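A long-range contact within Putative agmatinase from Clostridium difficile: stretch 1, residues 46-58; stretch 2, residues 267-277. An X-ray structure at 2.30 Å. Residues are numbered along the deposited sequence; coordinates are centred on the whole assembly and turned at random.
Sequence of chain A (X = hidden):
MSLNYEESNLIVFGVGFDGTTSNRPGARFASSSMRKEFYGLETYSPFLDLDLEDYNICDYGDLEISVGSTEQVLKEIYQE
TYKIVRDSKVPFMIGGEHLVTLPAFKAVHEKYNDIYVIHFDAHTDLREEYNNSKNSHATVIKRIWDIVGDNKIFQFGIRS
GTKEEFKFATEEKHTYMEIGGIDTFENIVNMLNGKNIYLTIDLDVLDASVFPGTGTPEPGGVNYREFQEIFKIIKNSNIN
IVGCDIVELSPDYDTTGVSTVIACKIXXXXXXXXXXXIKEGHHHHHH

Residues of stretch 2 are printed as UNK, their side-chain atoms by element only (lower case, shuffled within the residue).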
# COMPACT_ATOMS: atom_id res chain seq x y z
N PRO A 46 12.42 -5.49 -17.25
CA PRO A 46 13.83 -5.32 -17.58
C PRO A 46 14.61 -4.68 -16.43
O PRO A 46 15.81 -4.92 -16.28
CB PRO A 46 13.80 -4.44 -18.83
CG PRO A 46 12.51 -3.68 -18.68
CD PRO A 46 11.55 -4.72 -18.16
N PHE A 47 13.92 -3.89 -15.61
CA PHE A 47 14.55 -3.23 -14.47
C PHE A 47 14.95 -4.25 -13.40
O PHE A 47 16.02 -4.15 -12.81
CB PHE A 47 13.59 -2.19 -13.86
CG PHE A 47 14.16 -1.45 -12.68
CD1 PHE A 47 15.26 -0.61 -12.84
CD2 PHE A 47 13.58 -1.57 -11.42
CE1 PHE A 47 15.78 0.11 -11.74
CE2 PHE A 47 14.09 -0.85 -10.32
CZ PHE A 47 15.19 -0.01 -10.48
N LEU A 48 14.09 -5.23 -13.16
CA LEU A 48 14.37 -6.24 -12.15
C LEU A 48 14.87 -7.56 -12.74
O LEU A 48 15.42 -8.40 -12.02
CB LEU A 48 13.10 -6.52 -11.32
CG LEU A 48 12.49 -5.34 -10.57
CD1 LEU A 48 11.05 -5.67 -10.19
CD2 LEU A 48 13.32 -5.01 -9.34
N ASP A 49 14.69 -7.73 -14.05
CA ASP A 49 15.08 -8.94 -14.75
C ASP A 49 14.36 -10.14 -14.14
O ASP A 49 14.97 -11.15 -13.80
CB ASP A 49 16.60 -9.14 -14.70
CG ASP A 49 17.06 -10.35 -15.51
OD1 ASP A 49 16.38 -10.69 -16.51
OD2 ASP A 49 18.10 -10.95 -15.17
N LEU A 50 13.05 -9.99 -13.99
CA LEU A 50 12.18 -11.03 -13.44
C LEU A 50 10.96 -11.07 -14.34
O LEU A 50 10.64 -10.08 -14.98
CB LEU A 50 11.77 -10.68 -12.01
CG LEU A 50 12.88 -10.64 -10.95
CD1 LEU A 50 12.32 -10.13 -9.63
CD2 LEU A 50 13.49 -12.03 -10.78
N ASP A 51 10.28 -12.22 -14.40
CA ASP A 51 9.11 -12.36 -15.25
C ASP A 51 7.95 -12.97 -14.48
O ASP A 51 8.10 -14.03 -13.85
CB ASP A 51 9.45 -13.26 -16.45
CG ASP A 51 8.50 -13.08 -17.62
OD1 ASP A 51 7.27 -13.19 -17.44
OD2 ASP A 51 8.99 -12.83 -18.74
N LEU A 52 6.79 -12.33 -14.52
CA LEU A 52 5.61 -12.83 -13.82
C LEU A 52 5.29 -14.29 -14.16
O LEU A 52 4.71 -15.01 -13.35
CB LEU A 52 4.38 -11.97 -14.15
CG LEU A 52 4.30 -10.60 -13.46
CD1 LEU A 52 3.05 -9.86 -13.93
CD2 LEU A 52 4.26 -10.80 -11.94
N GLU A 53 5.69 -14.72 -15.36
CA GLU A 53 5.44 -16.08 -15.81
C GLU A 53 6.18 -17.18 -15.06
O GLU A 53 5.82 -18.35 -15.17
CB GLU A 53 5.75 -16.19 -17.31
CG GLU A 53 4.85 -15.34 -18.18
CD GLU A 53 5.18 -15.46 -19.66
OE1 GLU A 53 6.32 -15.12 -20.05
OE2 GLU A 53 4.29 -15.90 -20.43
N ASP A 54 7.20 -16.82 -14.30
CA ASP A 54 7.96 -17.83 -13.56
C ASP A 54 7.36 -18.06 -12.17
O ASP A 54 7.94 -18.80 -11.37
CB ASP A 54 9.42 -17.40 -13.38
CG ASP A 54 10.12 -17.14 -14.70
OD1 ASP A 54 9.85 -17.87 -15.67
OD2 ASP A 54 10.95 -16.21 -14.75
N TYR A 55 6.22 -17.45 -11.88
CA TYR A 55 5.65 -17.59 -10.55
C TYR A 55 4.18 -17.97 -10.48
O TYR A 55 3.42 -17.81 -11.44
CB TYR A 55 5.84 -16.29 -9.78
CG TYR A 55 7.26 -15.77 -9.83
CD1 TYR A 55 8.28 -16.41 -9.12
CD2 TYR A 55 7.59 -14.68 -10.63
CE1 TYR A 55 9.60 -15.97 -9.21
CE2 TYR A 55 8.91 -14.23 -10.73
CZ TYR A 55 9.90 -14.89 -10.02
OH TYR A 55 11.21 -14.48 -10.15
N ASN A 56 3.80 -18.48 -9.32
CA ASN A 56 2.42 -18.85 -9.07
C ASN A 56 1.79 -17.71 -8.29
O ASN A 56 2.03 -17.53 -7.09
CB ASN A 56 2.36 -20.15 -8.26
CG ASN A 56 2.68 -21.36 -9.10
OD1 ASN A 56 1.99 -21.66 -10.07
ND2 ASN A 56 3.74 -22.07 -8.73
N ILE A 57 0.99 -16.92 -8.99
CA ILE A 57 0.29 -15.80 -8.39
C ILE A 57 -1.19 -15.96 -8.66
O ILE A 57 -1.60 -16.24 -9.79
CB ILE A 57 0.78 -14.46 -8.98
CG1 ILE A 57 2.28 -14.31 -8.74
CG2 ILE A 57 0.01 -13.30 -8.35
CD1 ILE A 57 2.93 -13.16 -9.51
N CYS A 58 -2.00 -15.80 -7.63
CA CYS A 58 -3.44 -15.94 -7.79
C CYS A 58 -4.13 -14.60 -7.91
O CYS A 58 -3.87 -13.68 -7.13
CB CYS A 58 -4.03 -16.70 -6.60
SG CYS A 58 -5.84 -16.80 -6.63
N UNK A 267 2.24 -2.57 -9.56
CA UNK A 267 1.67 -3.84 -9.14
C UNK A 267 2.57 -4.98 -9.61
O UNK A 267 2.90 -5.89 -8.84
c UNK A 267 -0.38 -5.38 -9.57
c UNK A 267 -1.75 -5.37 -10.24
c UNK A 267 0.26 -4.00 -9.72
c UNK A 267 -0.51 -5.75 -8.10
N UNK A 268 2.98 -4.92 -10.88
CA UNK A 268 3.83 -5.97 -11.43
C UNK A 268 5.16 -6.12 -10.70
O UNK A 268 5.51 -7.22 -10.26
n UNK A 268 6.37 -5.44 -14.94
c UNK A 268 5.36 -6.49 -14.95
n UNK A 268 7.68 -3.81 -15.90
n UNK A 268 6.18 -4.98 -17.19
c UNK A 268 4.92 -6.85 -13.55
c UNK A 268 4.12 -5.72 -12.91
c UNK A 268 6.74 -4.74 -16.01
N UNK A 269 5.90 -5.02 -10.57
CA UNK A 269 7.20 -5.06 -9.90
C UNK A 269 7.09 -5.61 -8.48
O UNK A 269 7.94 -6.39 -8.04
c UNK A 269 7.84 -3.67 -9.88
o UNK A 269 9.68 -3.31 -12.70
o UNK A 269 7.99 -4.70 -12.85
c UNK A 269 8.55 -3.71 -12.34
c UNK A 269 7.82 -2.95 -11.23
N UNK A 270 6.05 -5.21 -7.75
CA UNK A 270 5.87 -5.68 -6.39
C UNK A 270 5.58 -7.17 -6.34
O UNK A 270 6.11 -7.87 -5.49
c UNK A 270 4.75 -4.90 -5.69
c UNK A 270 6.26 -3.53 -4.24
c UNK A 270 3.92 -2.77 -4.69
c UNK A 270 5.13 -3.48 -5.27
N UNK A 271 4.75 -7.66 -7.26
CA UNK A 271 4.45 -9.08 -7.30
C UNK A 271 5.74 -9.84 -7.57
O UNK A 271 6.05 -10.83 -6.91
c UNK A 271 3.44 -9.40 -8.41
s UNK A 271 1.72 -8.96 -8.03
N UNK A 272 6.51 -9.35 -8.54
CA UNK A 272 7.78 -9.99 -8.88
C UNK A 272 8.69 -10.05 -7.65
O UNK A 272 9.17 -11.12 -7.28
c UNK A 272 8.38 -8.43 -12.39
c UNK A 272 7.75 -9.35 -11.36
c UNK A 272 8.46 -9.22 -10.01
c UNK A 272 7.82 -10.80 -11.82
N UNK A 273 8.91 -8.90 -7.03
CA UNK A 273 9.76 -8.80 -5.86
C UNK A 273 9.36 -9.77 -4.74
O UNK A 273 10.20 -10.49 -4.20
c UNK A 273 9.77 -7.34 -5.33
c UNK A 273 11.37 -6.75 -7.18
c UNK A 273 11.09 -6.69 -5.71
c UNK A 273 9.53 -7.28 -3.83
N UNK A 274 8.08 -9.78 -4.40
CA UNK A 274 7.59 -10.65 -3.33
C UNK A 274 7.63 -12.11 -3.76
O UNK A 274 8.10 -12.97 -3.02
c UNK A 274 5.64 -11.17 -1.81
c UNK A 274 4.72 -8.27 -2.21
c UNK A 274 6.14 -10.26 -2.92
c UNK A 274 6.11 -8.81 -2.44
N UNK A 275 7.15 -12.39 -4.97
CA UNK A 275 7.13 -13.75 -5.48
C UNK A 275 8.51 -14.38 -5.53
O UNK A 275 8.68 -15.56 -5.22
o UNK A 275 5.14 -13.43 -6.83
c UNK A 275 6.51 -13.79 -6.88
N UNK A 276 9.51 -13.58 -5.90
CA UNK A 276 10.87 -14.08 -5.98
C UNK A 276 11.43 -14.47 -4.62
O UNK A 276 12.14 -15.47 -4.50
o UNK A 276 13.29 -14.60 -7.64
c UNK A 276 13.18 -13.60 -6.90
o UNK A 276 14.16 -13.04 -6.37
c UNK A 276 11.79 -13.05 -6.64
N UNK A 277 11.13 -13.67 -3.60
CA UNK A 277 11.62 -13.96 -2.26
C UNK A 277 11.03 -15.26 -1.72
O UNK A 277 11.73 -16.07 -1.13
c UNK A 277 11.30 -12.82 -1.30
n UNK A 277 14.36 -9.94 -0.92
c UNK A 277 12.14 -11.59 -1.52
c UNK A 277 13.00 -9.47 -0.54
c UNK A 277 12.08 -10.65 -0.33
O HOH W 1 10.98 -2.95 -15.64
O HOH W 2 4.00 -16.00 -5.74

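Position 267 carries four side-chain carbons forked at the second and stays beyond reach of stretch 1: Leu267. Position 268 has three carbons, a nitrogen, then a carbon bearing two more nitrogens, a guanidinium, and its second carbon lies against Leu52 CD1: Arg268. CG packs 3.6 Å from Leu52 CD1, so the aliphatic stem of a charged residue serves as apolar surface.

At 269, three carbons end in two oxygens, a carboxylate one methylene longer than aspartate, with one oxygen near Leu48 CD1 and the Phe47 ring: Glu269. The OE2 atom accepts from Arg268 NE at 2.7 Å, a salt bridge between neighbours in sequence, while OE1 lies 3.7 Å from Leu48 CD1 and near the plane of the Phe47 ring, at its edge. Water 1 joins the stretches here, donating to Glu269 OE1 (3.2 Å) and accepting from Phe47 N (3.1 Å).

Position 270, four carbons forked at the second, points away from stretch 1: Leu270. Position 271 is one carbon and a sulfur, the carbon meeting Leu52 and Ile57: Cys271. Its CB is 3.9 Å from Leu52 CD2 and 4.0 Å from Ile57 CD1.

Position 272 again shows four carbons forked at the second, now aimed toward stretch 1, with one branch end against Leu52 and Tyr55, and has the largest covered area of either stretch: Leu272. Its CD2 approaches Leu52 N at 3.3 Å, Leu52 CD2 at 3.6 Å and Tyr55 CE2 at 3.8 Å, fitting against backbone as well as side chains.

At 273 the four carbons fork at the first, one arm two carbons long and ending against Leu48: Ile273. The end of that arm, CD1, presses to 3.2 Å from Leu48 CD1, a tight apolar contact. Position 274 has the same branching but is out of reach: Ile274.

Position 275 holds one carbon and one oxygen, the carbon over one face of the Tyr55 ring: Ser275. Its CB sits 4.0 Å from the ring centroid, in a CH-pi contact. The hydroxyl OG donates to Cys271 O (2.8 Å) within the helix and accepts from water 2 (3.0 Å), which also donates to Asn56 O.

Position 276 has two carbons, the second carrying two oxygens, one near the Tyr55 hydroxyl: Asp276, whose OD1 lies 3.3 Å from Tyr55 OH. Position 277, four carbons in a row ending in nitrogen, is out of reach: Lys277.

The rule is a helix laid along a segment of loop, short strand and 3-10 turn, with Leu272 central and Leu48, Leu50 and Leu52 supplying apolar surface. Ile57 CD1 lies 3.5 Å from Ser275 OG. Leu267, Leu270, Ile274 and Lys277 contribute nothing, as helical periodicity turns them elsewhere. Waters, rather than direct backbone pairing, link polar groups near the two ends.

Stretch 2 267-277: LRELCLIISDK
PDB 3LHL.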